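Enoyl-CoA hydratase/isomerase (Mycobacterium avium, PDB 3P5M) probably hydrates or isomerises enoyl-CoA thioesters, as a member of the crotonase (enoyl-CoA hydratase/isomerase) superfamily. Local coordinates at the interface of chains A and B. Sequence-based numbering; all coordinates share one arbitrary frame. Chains: chain A/B, Enoyl-CoA hydratase/isomerase.

The interface of chains A and B. Residues chain A 130, 133-135, 231, 234; chain B 200-201, 204.
The first two turns of helix 199-213, bearing B:Leu200, B:Ala201 and B:Trp204, lie against the C-terminal end of helix 217-231 at A:Leu231 and the loop A:Gly133 to A:Met135 that follows the 3-10 helix 128-132. This is a largely apolar contact in the deposited six-copy assembly, which may reflect the trimers and hexamers common in the crotonase family. With CG anti to its own carbonyl carbon (chi1 -67°), A:Leu231 sends both methyls onto the opposing helix. A:Leu231 CD2 rests on the backbone between B:Leu200 and B:Ala201, 3.5 Å from B:Ala201 N. A:Leu231 CD1 lies 3.8 Å from B:Ala201 CA. A:Leu231 CD2 also comes in from above the CD1 rim of the indole, displaced outward from the ring, 3.7 Å from B:Trp204 CD1; the two side chains run past each other in opposite senses. The small B:Ala201 may allow the helix to approach the loop; its CB meets the carbonyl oxygens of A:Gly133 (O, 3.6 Å) and A:Leu134. The extended chi2 of A:Met135 carries SD to 3.7 Å from B:Trp204 CB, and the bend at chi3 (-66°) then turns CE to the carbonyl oxygen of B:Trp204. At the other end, the methyl CG2 of A:Thr234 packs alongside B:Leu200 CD1 at 3.8 Å. A:Thr234 OG1 turns back to a lone pair of A:Leu231 O, in the carbonyl plane (2.8 Å), which should favour the rotamer that points CG2 at chain B.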
loop_
_atom_site.group_PDB
_atom_site.type_symbol
_atom_site.label_atom_id
_atom_site.label_comp_id
_atom_site.label_asym_id
_atom_site.label_seq_id
_atom_site.Cartn_x
_atom_site.Cartn_y
_atom_site.Cartn_z
ATOM N N THR A 130 24.303 4.379 16.618
ATOM C CA THR A 130 25.367 3.483 16.212
ATOM C C THR A 130 26.323 4.102 15.184
ATOM O O THR A 130 27.396 3.550 14.942
ATOM C CB THR A 130 24.826 2.108 15.730
ATOM O OG1 THR A 130 23.828 2.318 14.737
ATOM C CG2 THR A 130 24.215 1.284 16.934
ATOM N N GLY A 133 28.963 4.873 17.452
ATOM C CA GLY A 133 29.348 3.742 18.299
ATOM C C GLY A 133 28.592 3.670 19.620
ATOM O O GLY A 133 29.058 3.022 20.572
ATOM N N LEU A 134 27.424 4.322 19.669
ATOM C CA LEU A 134 26.548 4.328 20.861
ATOM C C LEU A 134 25.272 3.508 20.642
ATOM O O LEU A 134 25.041 3.042 19.549
ATOM C CB LEU A 134 26.212 5.772 21.288
ATOM C CG LEU A 134 27.385 6.691 21.712
ATOM C CD1 LEU A 134 26.886 8.065 22.168
ATOM C CD2 LEU A 134 28.187 6.047 22.823
ATOM N N MET A 135 24.457 3.327 21.691
ATOM C CA MET A 135 23.282 2.490 21.617
ATOM C C MET A 135 22.039 3.362 21.842
ATOM O O MET A 135 22.159 4.444 22.361
ATOM C CB MET A 135 23.375 1.400 22.695
ATOM C CG MET A 135 23.119 1.917 24.114
ATOM S SD MET A 135 23.037 0.592 25.326
ATOM C CE MET A 135 21.528 -0.262 24.793
ATOM N N LEU A 231 29.786 1.926 26.730
ATOM C CA LEU A 231 30.174 2.220 25.355
ATOM C C LEU A 231 30.981 3.523 25.180
ATOM O O LEU A 231 31.788 3.640 24.251
ATOM C CB LEU A 231 28.940 2.204 24.429
ATOM C CG LEU A 231 28.232 0.858 24.217
ATOM C CD1 LEU A 231 26.896 1.058 23.508
ATOM C CD2 LEU A 231 29.090 -0.156 23.453
ATOM N N THR A 234 34.698 2.867 25.025
ATOM C CA THR A 234 35.248 2.002 23.982
ATOM C C THR A 234 35.982 2.803 22.928
ATOM O O THR A 234 35.724 3.997 22.722
ATOM C CB THR A 234 34.162 1.166 23.239
ATOM O OG1 THR A 234 33.304 2.055 22.530
ATOM C CG2 THR A 234 33.342 0.292 24.210
ATOM N N LEU B 200 30.207 -3.877 19.707
ATOM C CA LEU B 200 29.885 -3.791 21.125
ATOM C C LEU B 200 28.575 -3.042 21.322
ATOM O O LEU B 200 27.758 -3.439 22.168
ATOM C CB LEU B 200 31.003 -3.134 21.935
ATOM C CG LEU B 200 32.350 -3.902 21.892
ATOM C CD1 LEU B 200 33.500 -3.124 22.569
ATOM C CD2 LEU B 200 32.255 -5.293 22.513
ATOM N N ALA B 201 28.398 -1.971 20.544
ATOM C CA ALA B 201 27.134 -1.235 20.520
ATOM C C ALA B 201 25.955 -2.093 20.093
ATOM O O ALA B 201 24.885 -1.972 20.683
ATOM C CB ALA B 201 27.224 0.061 19.661
ATOM N N TRP B 204 25.069 -4.472 23.040
ATOM C CA TRP B 204 24.256 -3.750 24.018
ATOM C C TRP B 204 22.836 -3.439 23.548
ATOM O O TRP B 204 21.871 -3.645 24.315
ATOM C CB TRP B 204 24.948 -2.459 24.453
ATOM C CG TRP B 204 25.909 -2.691 25.554
ATOM C CD1 TRP B 204 27.266 -2.738 25.455
ATOM C CD2 TRP B 204 25.600 -2.944 26.930
ATOM N NE1 TRP B 204 27.829 -2.967 26.697
ATOM C CE2 TRP B 204 26.832 -3.115 27.610
ATOM C CE3 TRP B 204 24.406 -3.042 27.661
ATOM C CZ2 TRP B 204 26.901 -3.359 28.979
ATOM C CZ3 TRP B 204 24.488 -3.291 29.016
ATOM C CH2 TRP B 204 25.719 -3.429 29.661
#